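Local coordinates for TRAP dicarboxylate transporter, DctP subunit (Ochrobactrum anthropi, PDB 4P47), which probably serves as the periplasmic solute-binding subunit of a TRAP transporter, capturing a small substrate, perhaps a carboxylate, for uptake, at residues 36-39 and 43-46; 46-51 and 65-70; 111-116 and 329-334. One frame throughout, in Å; residues are numbered along the deposited sequence.

Contact 1 of 3, residues 36-39 and 43-46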
ATOM      1  N   ALA A  36      -3.924 -14.345   0.488  1.00  8.20           N
ATOM      2  CA  ALA A  36      -3.681 -13.036  -0.102  1.00  7.71           C
ATOM      3  C   ALA A  36      -4.134 -13.023  -1.541  1.00  8.75           C
ATOM      4  O   ALA A  36      -4.426 -14.062  -2.121  1.00  9.52           O
ATOM      5  CB  ALA A  36      -2.205 -12.670  -0.023  1.00  8.80           C
ATOM      6  N   ALA A  37      -4.129 -11.824  -2.117  1.00  9.11           N
ATOM      7  CA  ALA A  37      -4.601 -11.606  -3.488  1.00  9.87           C
ATOM      8  C   ALA A  37      -3.625 -11.986  -4.584  1.00 11.74           C
ATOM      9  O   ALA A  37      -4.052 -12.461  -5.628  1.00 12.06           O
ATOM     10  CB  ALA A  37      -4.971 -10.162  -3.647  1.00 12.10           C
ATOM     11  N   ASN A  38      -2.325 -11.761  -4.390  1.00 11.86           N
ATOM     12  CA  ASN A  38      -1.375 -11.907  -5.491  1.00 11.35           C
ATOM     13  C   ASN A  38      -0.820 -13.319  -5.609  1.00 11.22           C
ATOM     14  O   ASN A  38      -1.091 -14.165  -4.773  1.00 13.37           O
ATOM     15  CB  ASN A  38      -0.266 -10.870  -5.327  1.00 13.37           C
ATOM     16  CG  ASN A  38      -0.792  -9.466  -5.423  1.00 16.11           C
ATOM     17  OD1 ASN A  38      -0.791  -8.697  -4.440  1.00 18.79           O
ATOM     18  ND2 ASN A  38      -1.295  -9.122  -6.600  1.00 19.50           N
ATOM     19  N   SER A  39      -0.044 -13.573  -6.670  1.00 17.74           N
ATOM     20  CA  SER A  39       0.426 -14.924  -6.973  1.00 18.90           C
ATOM     21  C   SER A  39       1.928 -15.091  -6.758  1.00 17.80           C
ATOM     22  O   SER A  39       2.649 -14.106  -6.601  1.00 15.72           O
ATOM     23  CB  SER A  39       0.078 -15.287  -8.420  1.00 22.17           C
ATOM     24  OG  SER A  39      -1.326 -15.290  -8.613  1.00 31.37           O
ATOM     25  N   PRO A  43       6.115  -9.868  -4.983  1.00 10.97           N
ATOM     26  CA  PRO A  43       6.794  -9.641  -3.698  1.00 10.73           C
ATOM     27  C   PRO A  43       5.965  -9.996  -2.445  1.00  9.37           C
ATOM     28  O   PRO A  43       6.514 -10.440  -1.436  1.00  9.69           O
ATOM     29  CB  PRO A  43       7.145  -8.151  -3.769  1.00  9.76           C
ATOM     30  CG  PRO A  43       7.385  -7.920  -5.244  1.00 11.46           C
ATOM     31  CD  PRO A  43       6.317  -8.737  -5.915  1.00 11.30           C
ATOM     32  N   GLN A  44       4.670  -9.736  -2.481  1.00  9.04           N
ATOM     33  CA  GLN A  44       3.767 -10.137  -1.414  1.00  8.82           C
ATOM     34  C   GLN A  44       3.887 -11.629  -1.109  1.00 10.08           C
ATOM     35  O   GLN A  44       4.049 -12.032   0.047  1.00  8.55           O
ATOM     36  CB  GLN A  44       2.339  -9.804  -1.802  1.00  8.13           C
ATOM     37  CG  GLN A  44       1.318 -10.176  -0.756  1.00  9.90           C
ATOM     38  CD  GLN A  44      -0.082 -10.030  -1.288  1.00  8.77           C
ATOM     39  OE1 GLN A  44      -0.501 -10.778  -2.170  1.00  9.94           O
ATOM     40  NE2 GLN A  44      -0.811  -9.069  -0.777  1.00 10.85           N
ATOM     41  N   VAL A  45       3.803 -12.463  -2.135  1.00  8.55           N
ATOM     42  CA  VAL A  45       3.853 -13.897  -1.917  1.00  9.73           C
ATOM     43  C   VAL A  45       5.263 -14.351  -1.564  1.00  9.44           C
ATOM     44  O   VAL A  45       5.437 -15.276  -0.774  1.00  9.32           O
ATOM     45  CB  VAL A  45       3.262 -14.663  -3.097  1.00 10.28           C
ATOM     46  CG1 VAL A  45       3.334 -16.149  -2.846  1.00 11.04           C
ATOM     47  CG2 VAL A  45       1.826 -14.219  -3.305  1.00 11.73           C
ATOM     48  N   THR A  46       6.273 -13.682  -2.093  1.00  9.44           N
ATOM     49  CA  THR A  46       7.635 -13.986  -1.691  1.00  9.87           C
ATOM     50  C   THR A  46       7.793 -13.729  -0.191  1.00 10.49           C
ATOM     51  O   THR A  46       8.436 -14.507   0.508  1.00  9.91           O
ATOM     52  CB  THR A  46       8.624 -13.196  -2.552  1.00 11.79           C
ATOM     53  OG1 THR A  46       8.406 -13.573  -3.917  1.00 13.58           O
ATOM     54  CG2 THR A  46      10.057 -13.517  -2.172  1.00 12.15           C
TER
HETATM   55  O   HOH W   1      -3.948  -9.360  -0.547  1.00 10.38           O

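Contact 2 of 3, residues 46-51 and 65-70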
ATOM      1  N   THR A  46       6.273 -13.682  -2.093  1.00  9.44           N
ATOM      2  CA  THR A  46       7.635 -13.986  -1.691  1.00  9.87           C
ATOM      3  C   THR A  46       7.793 -13.729  -0.191  1.00 10.49           C
ATOM      4  O   THR A  46       8.436 -14.507   0.508  1.00  9.91           O
ATOM      5  CB  THR A  46       8.624 -13.196  -2.552  1.00 11.79           C
ATOM      6  OG1 THR A  46       8.406 -13.573  -3.917  1.00 13.58           O
ATOM      7  CG2 THR A  46      10.057 -13.517  -2.172  1.00 12.15           C
ATOM      8  N   GLY A  47       7.193 -12.658   0.302  1.00  8.04           N
ATOM      9  CA  GLY A  47       7.200 -12.395   1.736  1.00  8.74           C
ATOM     10  C   GLY A  47       6.449 -13.463   2.518  1.00  6.78           C
ATOM     11  O   GLY A  47       6.893 -13.903   3.586  1.00  8.15           O
ATOM     12  N   MET A  48       5.307 -13.896   1.999  1.00  7.11           N
ATOM     13  CA  MET A  48       4.528 -14.948   2.648  1.00  8.02           C
ATOM     14  C   MET A  48       5.312 -16.254   2.749  1.00  6.51           C
ATOM     15  O   MET A  48       5.250 -16.955   3.754  1.00  7.11           O
ATOM     16  CB  MET A  48       3.241 -15.199   1.874  1.00  8.28           C
ATOM     17  CG  MET A  48       2.271 -14.026   1.950  1.00  7.67           C
ATOM     18  SD  MET A  48       0.926 -14.122   0.756  1.00  8.49           S
ATOM     19  CE  MET A  48      -0.077 -15.410   1.514  1.00 11.71           C
ATOM     20  N   GLU A  49       6.073 -16.566   1.708  1.00  7.28           N
ATOM     21  CA  GLU A  49       6.890 -17.780   1.700  1.00  8.12           C
ATOM     22  C   GLU A  49       8.010 -17.698   2.724  1.00  7.63           C
ATOM     23  O   GLU A  49       8.292 -18.670   3.423  1.00  8.11           O
ATOM     24  CB  GLU A  49       7.474 -18.017   0.295  1.00  8.89           C
ATOM     25  CG  GLU A  49       6.410 -18.410  -0.707  1.00 11.89           C
ATOM     26  CD  GLU A  49       6.851 -18.295  -2.153  1.00 20.77           C
ATOM     27  OE1 GLU A  49       7.871 -17.634  -2.432  1.00 19.76           O
ATOM     28  OE2 GLU A  49       6.157 -18.873  -3.014  1.00 24.58           O
ATOM     29  N   LYS A  50       8.638 -16.531   2.839  1.00  7.47           N
ATOM     30  CA  LYS A  50       9.650 -16.321   3.860  1.00  8.61           C
ATOM     31  C   LYS A  50       9.048 -16.473   5.256  1.00  7.47           C
ATOM     32  O   LYS A  50       9.625 -17.147   6.127  1.00  7.63           O
ATOM     33  CB  LYS A  50      10.327 -14.955   3.704  1.00  8.87           C
ATOM     34  CG  LYS A  50      11.376 -14.617   4.764  1.00  8.81           C
ATOM     35  CD  LYS A  50      12.559 -15.554   4.794  1.00 12.38           C
ATOM     36  CE  LYS A  50      13.310 -15.531   3.512  1.00 16.05           C
ATOM     37  NZ  LYS A  50      14.570 -16.317   3.696  1.00 21.58           N
ATOM     38  N   PHE A  51       7.902 -15.833   5.482  1.00  6.85           N
ATOM     39  CA  PHE A  51       7.175 -15.960   6.745  1.00  8.03           C
ATOM     40  C   PHE A  51       6.927 -17.433   7.086  1.00  8.53           C
ATOM     41  O   PHE A  51       7.212 -17.897   8.194  1.00  7.07           O
ATOM     42  CB  PHE A  51       5.864 -15.171   6.675  1.00  7.61           C
ATOM     43  CG  PHE A  51       4.981 -15.378   7.870  1.00  6.26           C
ATOM     44  CD1 PHE A  51       5.213 -14.683   9.067  1.00  6.50           C
ATOM     45  CD2 PHE A  51       3.940 -16.285   7.843  1.00  6.53           C
ATOM     46  CE1 PHE A  51       4.415 -14.884  10.171  1.00  7.19           C
ATOM     47  CE2 PHE A  51       3.144 -16.475   8.952  1.00  7.52           C
ATOM     48  CZ  PHE A  51       3.387 -15.763  10.120  1.00  7.17           C
ATOM     49  N   VAL A  65       2.353 -23.126   8.154  1.00  9.42           N
ATOM     50  CA  VAL A  65       1.649 -22.044   7.471  1.00  9.73           C
ATOM     51  C   VAL A  65       1.374 -22.486   6.049  1.00  9.21           C
ATOM     52  O   VAL A  65       2.298 -22.777   5.300  1.00 12.74           O
ATOM     53  CB  VAL A  65       2.486 -20.767   7.481  1.00  9.64           C
ATOM     54  CG1 VAL A  65       1.744 -19.631   6.796  1.00 12.24           C
ATOM     55  CG2 VAL A  65       2.856 -20.395   8.905  1.00 10.85           C
ATOM     56  N   LYS A  66       0.098 -22.592   5.717  1.00  7.98           N
ATOM     57  CA  LYS A  66      -0.358 -22.978   4.388  1.00  9.94           C
ATOM     58  C   LYS A  66      -0.840 -21.741   3.631  1.00  8.49           C
ATOM     59  O   LYS A  66      -1.741 -21.030   4.093  1.00  9.49           O
ATOM     60  CB  LYS A  66      -1.490 -23.991   4.537  1.00 11.97           C
ATOM     61  CG  LYS A  66      -2.045 -24.522   3.260  1.00 13.47           C
ATOM     62  CD  LYS A  66      -3.026 -25.635   3.568  1.00 17.40           C
ATOM     63  CE  LYS A  66      -3.655 -26.214   2.330  1.00 16.29           C
ATOM     64  NZ  LYS A  66      -4.569 -27.322   2.768  1.00 19.43           N
ATOM     65  N   LEU A  67      -0.254 -21.499   2.462  1.00  8.30           N
ATOM     66  CA  LEU A  67      -0.532 -20.279   1.684  1.00  9.50           C
ATOM     67  C   LEU A  67      -1.714 -20.444   0.743  1.00 10.17           C
ATOM     68  O   LEU A  67      -1.854 -21.489   0.078  1.00 10.64           O
ATOM     69  CB  LEU A  67       0.707 -19.853   0.889  1.00  8.36           C
ATOM     70  CG  LEU A  67       1.991 -19.661   1.689  1.00  9.97           C
ATOM     71  CD1 LEU A  67       3.017 -18.992   0.792  1.00 13.17           C
ATOM     72  CD2 LEU A  67       1.773 -18.847   2.961  1.00  9.32           C
ATOM     73  N   PHE A  68      -2.552 -19.418   0.667  1.00  8.47           N
ATOM     74  CA  PHE A  68      -3.680 -19.389  -0.259  1.00  9.39           C
ATOM     75  C   PHE A  68      -3.563 -18.107  -1.048  1.00  8.54           C
ATOM     76  O   PHE A  68      -4.311 -17.146  -0.823  1.00  8.76           O
ATOM     77  CB  PHE A  68      -5.029 -19.438   0.463  1.00  9.08           C
ATOM     78  CG  PHE A  68      -5.345 -20.766   1.087  1.00  9.73           C
ATOM     79  CD1 PHE A  68      -4.736 -21.146   2.272  1.00  9.07           C
ATOM     80  CD2 PHE A  68      -6.268 -21.634   0.508  1.00  9.73           C
ATOM     81  CE1 PHE A  68      -5.041 -22.363   2.878  1.00 11.02           C
ATOM     82  CE2 PHE A  68      -6.566 -22.843   1.100  1.00 11.52           C
ATOM     83  CZ  PHE A  68      -5.949 -23.218   2.271  1.00 12.74           C
ATOM     84  N   PRO A  69      -2.618 -18.079  -1.995  1.00  9.89           N
ATOM     85  CA  PRO A  69      -2.411 -16.906  -2.837  1.00  9.72           C
ATOM     86  C   PRO A  69      -3.444 -16.805  -3.963  1.00  9.89           C
ATOM     87  O   PRO A  69      -4.264 -17.690  -4.126  1.00 12.14           O
ATOM     88  CB  PRO A  69      -1.010 -17.152  -3.390  1.00 11.39           C
ATOM     89  CG  PRO A  69      -0.939 -18.609  -3.541  1.00 13.44           C
ATOM     90  CD  PRO A  69      -1.690 -19.167  -2.344  1.00  9.84           C
ATOM     91  N   GLY A  70      -3.410 -15.704  -4.705  1.00 10.67           N
ATOM     92  CA  GLY A  70      -4.188 -15.557  -5.927  1.00 11.68           C
ATOM     93  C   GLY A  70      -5.641 -15.198  -5.703  1.00 10.93           C
ATOM     94  O   GLY A  70      -6.448 -15.250  -6.628  1.00 11.22           O
TER

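Contact 3 of 3, residues 111-116 and 329-334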
ATOM      1  N   PRO A 111      -2.837  11.784   0.846  1.00  8.25           N
ATOM      2  CA  PRO A 111      -1.842  12.009  -0.215  1.00  9.25           C
ATOM      3  C   PRO A 111      -0.482  12.586   0.160  1.00  9.66           C
ATOM      4  O   PRO A 111      -0.320  13.372   1.109  1.00 10.79           O
ATOM      5  CB  PRO A 111      -2.564  12.945  -1.197  1.00 10.83           C
ATOM      6  CG  PRO A 111      -3.693  13.537  -0.443  1.00 15.91           C
ATOM      7  CD  PRO A 111      -4.034  12.624   0.721  1.00 10.75           C
ATOM      8  N   PHE A 112       0.503  12.193  -0.644  1.00  8.14           N
ATOM      9  CA  PHE A 112       1.856  12.733  -0.590  1.00  9.05           C
ATOM     10  C   PHE A 112       2.520  12.620   0.787  1.00  9.49           C
ATOM     11  O   PHE A 112       3.327  13.475   1.174  1.00 12.77           O
ATOM     12  CB  PHE A 112       1.877  14.197  -1.076  1.00 10.70           C
ATOM     13  CG  PHE A 112       1.309  14.388  -2.457  1.00  8.92           C
ATOM     14  CD1 PHE A 112       1.982  13.921  -3.581  1.00  7.34           C
ATOM     15  CD2 PHE A 112       0.097  15.031  -2.645  1.00 10.06           C
ATOM     16  CE1 PHE A 112       1.460  14.100  -4.842  1.00  8.80           C
ATOM     17  CE2 PHE A 112      -0.419  15.217  -3.918  1.00  9.58           C
ATOM     18  CZ  PHE A 112       0.268  14.737  -5.021  1.00  9.20           C
ATOM     19  N   LEU A 113       2.236  11.547   1.521  1.00 11.01           N
ATOM     20  CA  LEU A 113       2.862  11.350   2.838  1.00 10.43           C
ATOM     21  C   LEU A 113       4.368  11.115   2.713  1.00 13.19           C
ATOM     22  O   LEU A 113       5.153  11.744   3.422  1.00 12.34           O
ATOM     23  CB  LEU A 113       2.246  10.152   3.579  1.00 13.09           C
ATOM     24  CG  LEU A 113       0.736  10.233   3.824  1.00 14.21           C
ATOM     25  CD1 LEU A 113       0.248   9.011   4.593  1.00 16.74           C
ATOM     26  CD2 LEU A 113       0.328  11.502   4.572  1.00 16.15           C
ATOM     27  N   PHE A 114       4.772  10.191   1.835  1.00 12.77           N
ATOM     28  CA  PHE A 114       6.151   9.735   1.780  1.00 14.08           C
ATOM     29  C   PHE A 114       6.752   9.925   0.404  1.00 13.76           C
ATOM     30  O   PHE A 114       6.055   9.763  -0.610  1.00 13.14           O
ATOM     31  CB  PHE A 114       6.237   8.242   2.142  1.00 11.99           C
ATOM     32  CG  PHE A 114       5.420   7.853   3.325  1.00 10.17           C
ATOM     33  CD1 PHE A 114       5.647   8.432   4.564  1.00 12.15           C
ATOM     34  CD2 PHE A 114       4.447   6.866   3.221  1.00 13.07           C
ATOM     35  CE1 PHE A 114       4.890   8.071   5.654  1.00 12.55           C
ATOM     36  CE2 PHE A 114       3.697   6.494   4.311  1.00 12.76           C
ATOM     37  CZ  PHE A 114       3.921   7.102   5.540  1.00 14.13           C
ATOM     38  N   ASN A 115       8.050  10.215   0.364  1.00 17.07           N
ATOM     39  CA  ASN A 115       8.761  10.361  -0.900  1.00 19.53           C
ATOM     40  C   ASN A 115       9.635   9.143  -1.236  1.00 15.27           C
ATOM     41  O   ASN A 115      10.165   9.033  -2.341  1.00 17.81           O
ATOM     42  CB  ASN A 115       9.591  11.656  -0.888  1.00 28.57           C
ATOM     43  CG  ASN A 115       8.721  12.917  -0.737  1.00 39.66           C
ATOM     44  OD1 ASN A 115       7.563  12.846  -0.309  1.00 42.58           O
ATOM     45  ND2 ASN A 115       9.283  14.075  -1.088  1.00 34.46           N
ATOM     46  N   SER A 116       9.757   8.218  -0.280  1.00 13.52           N
ATOM     47  CA  SER A 116      10.558   7.019  -0.449  1.00 11.72           C
ATOM     48  C   SER A 116      10.098   5.911   0.489  1.00 10.25           C
ATOM     49  O   SER A 116       9.449   6.165   1.514  1.00 12.00           O
ATOM     50  CB  SER A 116      12.031   7.308  -0.140  1.00 14.17           C
ATOM     51  OG  SER A 116      12.217   7.553   1.242  1.00 15.85           O
ATOM     52  N   ALA A 329       3.359  15.327  12.690  1.00 17.55           N
ATOM     53  CA  ALA A 329       4.632  15.467  13.405  1.00 20.87           C
ATOM     54  C   ALA A 329       5.709  14.502  12.890  1.00 19.46           C
ATOM     55  O   ALA A 329       6.868  14.891  12.649  1.00 19.76           O
ATOM     56  CB  ALA A 329       4.406  15.264  14.906  1.00 23.97           C
ATOM     57  N   GLU A 330       5.340  13.237  12.721  1.00 17.70           N
ATOM     58  CA  GLU A 330       6.270  12.244  12.185  1.00 16.50           C
ATOM     59  C   GLU A 330       6.746  12.659  10.780  1.00 22.29           C
ATOM     60  O   GLU A 330       7.921  12.493  10.458  1.00 19.90           O
ATOM     61  CB  GLU A 330       5.630  10.852  12.171  1.00 20.17           C
ATOM     62  CG  GLU A 330       5.266  10.290  13.563  1.00 17.06           C
ATOM     63  CD  GLU A 330       6.467   9.904  14.406  1.00 38.30           C
ATOM     64  OE1 GLU A 330       7.579   9.813  13.843  1.00 47.86           O
ATOM     65  OE2 GLU A 330       6.291   9.686  15.632  1.00 31.14           O
ATOM     66  N   LEU A 331       5.852  13.206   9.956  1.00 16.24           N
ATOM     67  CA  LEU A 331       6.217  13.641   8.605  1.00 14.73           C
ATOM     68  C   LEU A 331       7.149  14.855   8.599  1.00 23.14           C
ATOM     69  O   LEU A 331       8.070  14.913   7.786  1.00 18.75           O
ATOM     70  CB  LEU A 331       4.961  13.928   7.773  1.00 15.75           C
ATOM     71  CG  LEU A 331       4.074  12.693   7.570  1.00 15.24           C
ATOM     72  CD1 LEU A 331       2.784  13.087   6.887  1.00 17.39           C
ATOM     73  CD2 LEU A 331       4.803  11.626   6.782  1.00 19.40           C
ATOM     74  N   LYS A 332       6.922  15.821   9.483  1.00 20.47           N
ATOM     75  CA  LYS A 332       7.851  16.947   9.590  1.00 27.27           C
ATOM     76  C   LYS A 332       9.251  16.453   9.962  1.00 27.41           C
ATOM     77  O   LYS A 332      10.256  16.902   9.392  1.00 30.01           O
ATOM     78  CB  LYS A 332       7.354  17.973  10.613  1.00 29.74           C
ATOM     79  CG  LYS A 332       6.275  18.898  10.086  1.00 37.94           C
ATOM     80  CD  LYS A 332       5.923  19.987  11.090  1.00 47.82           C
ATOM     81  CE  LYS A 332       4.623  20.684  10.712  1.00 49.33           C
ATOM     82  NZ  LYS A 332       3.435  19.782  10.852  1.00 48.66           N
ATOM     83  N   LYS A 333       9.314  15.517  10.902  1.00 24.03           N
ATOM     84  CA  LYS A 333      10.582  14.931  11.318  1.00 27.64           C
ATOM     85  C   LYS A 333      11.309  14.256  10.146  1.00 30.19           C
ATOM     86  O   LYS A 333      12.488  14.515   9.894  1.00 27.60           O
ATOM     87  CB  LYS A 333      10.358  13.910  12.448  1.00 25.40           C
ATOM     88  CG  LYS A 333      11.645  13.229  12.906  1.00 25.63           C
ATOM     89  CD  LYS A 333      11.365  12.052  13.822  1.00 33.96           C
ATOM     90  CE  LYS A 333      10.820  10.865  13.048  1.00 34.01           C
ATOM     91  NZ  LYS A 333      11.084   9.587  13.764  1.00 41.77           N
ATOM     92  N   VAL A 334      10.619  13.387   9.422  1.00 21.65           N
ATOM     93  CA  VAL A 334      11.310  12.620   8.397  1.00 27.63           C
ATOM     94  C   VAL A 334      11.685  13.508   7.217  1.00 28.60           C
ATOM     95  O   VAL A 334      12.712  13.290   6.571  1.00 24.21           O
ATOM     96  CB  VAL A 334      10.504  11.383   7.928  1.00 32.68           C
ATOM     97  CG1 VAL A 334      10.194  10.475   9.113  1.00 24.31           C
ATOM     98  CG2 VAL A 334       9.233  11.794   7.202  1.00 35.87           C
TER

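Contact 1 of 3, residues 36-39 and 43-46
A nearly straight side chain (chi1 -180°, chi2 -171°) carries the Q44 amide from the first turn of helix 43-58 to the backbone N of N38 and the methyl of A36. The contact closes the strand-to-helix connection of a beta-alpha-beta unit in this periplasmic-binding-protein fold: loop 36-39 follows strand 30-35, and the helix opens with P43 to T46. A direct hydrogen bond runs from N38 N to Q44 OE1, 3.0 Å long with an N-H...O angle of 152°, and its donor lies in the plane of the amide carbonyl. A36 turns its methyl to the same oxygen, CB lying 3.3 Å from Q44 OE1. At the other end of the amide, Q44 NE2 donates to a water and also hydrogen-bonds Q240 OE1; that water accepts from A37 N at 2.9 Å, giving the loop a second, indirect tie. Partners at both ends of the amide are consistent with a fixed rotation. A leucine in place of Q44 would probably leave the N38 N-H without this acceptor and the Q240 amide oxygen without its mate. Beside the glutamine, V45 packs against the outgoing loop. Its CG1 is anti to the backbone N, which leaves the other methyl facing two successive carbonyl oxygens: V45 CG2 lies 3.3 Å from N38 O and 3.4 Å from S39 O.

Contact 2 of 3, residues 46-51 and 65-70
Helix 46-51 and strand 65-68 run nearly antiparallel, at 166° between their N-to-C directions, with M48 and L67 facing each other at 7.4 Å between CA atoms and F51 opposite V65 about one turn further on. The axes approach to 9.2 Å, and the interval is bridged by apolar groups, including the CG of E49; no hydrogen bond crosses it. L67 has the most surface buried here, and its two methyls divide the work. L67 CD1 sits between two helix residues, 3.8 Å from E49 CG and 4.0 Å from M48 CB. The second methyl meets the M48 backbone as well as its side chain: L67 CD2 is 4.0 Å from M48 O, with M48 CE a little further off at 4.2 Å. The M48 and L67 chains run alongside each other in opposing senses, and the methionine kinks just before its terminal methyl. E49 takes part through its aliphatic portion, although its CB points away from the strand.

This is the helix-on-sheet face of a beta-alpha-beta crossover: helix 43-58 links the parallel neighbours 30-35 and 63-68, whose pairing appears in the backbone bonds of K66 to I32 and F34 and of F68 to F34 and A36. F34 of the first strand extends the same apolar layer, touching M48, V65 and L67.

At the other end, F51 holds its ring anti to the backbone N (chi1 173°), and the ring swings nearer to the strand than its CB direction suggests. F51 CE2 meets V65 CG2 at 3.9 Å, and V65 CG1 lies 4.1 Å from F51 CD2, the valine lying roughly perpendicular to the phenylalanine side chain. The F51 ring also meets that of F34, planes about 80° apart, and touches I260, A263 and A267 of helix 254-288.

Contact 3 of 3, residues 111-116 and 329-334
L331 reaches from its helix onto the carbonyl oxygen and a methyl of L113 and the ring of F114, and these three residues account for the contact. L331 has the most surface buried, and its CB points toward the loop; L113 comes next, with F114 third. The CA atoms of L113 and L331 form the nearest such pair across the segments, 7.1 Å apart. The two methyls of L331 go to different partners. L331 CD1 packs on a methyl of L113, at 3.7 Å from L113 CD2. L331 CD2 turns to the backbone and the ring: it lies 3.4 Å from L113 O and 3.7 Å from F114 CE1, and F114 CD1 follows at 4.0 Å. CG of L331 lies anti to the carbonyl carbon (chi1 -62°), and chi2 of 173° sends CD1 out along the chain to L113, leaving CD2 as the branch turned to L113 O and the ring.

The arrangement packs helix 321-336, close to the C-terminus, onto the connection between strand 90-94 and helix 117-125, bringing together parts more than 200 residues apart in sequence. S116 is the N-cap of helix 117-125, its OG bonded to E119 N, so the loop passes directly from this packing into a helix.

The ring of F114 is placed partly by its own neighbour, since L113 CB stands 3.7 Å above the plane over the ring centre. Beyond the contact, the ring touches E119, A120 and V123. The L113 carbonyl, though against a methyl, is not without a polar partner: R335 NH2 of helix 321-336 hydrogen-bonds its oxygen.

Contacts 1 and 2 belong to one beta-alpha-beta unit: both use helix 43-58, share T46, and lie with centres about 7 Å apart. They also touch directly, with N38 O 2.8 Å from G70 N in a probable hydrogen bond. Their chemistry differs by position: the helix start in contact 1 is tied by a glutamine amide and a water, whereas the helix side in contact 2 meets the strand through apolar side chains and the aliphatic part of a glutamate, with no hydrogen bond across. Both are partly buried. Contact 3, on the opposite side of the chain's centre, has all its touching residues buried and is likewise apolar across the segments.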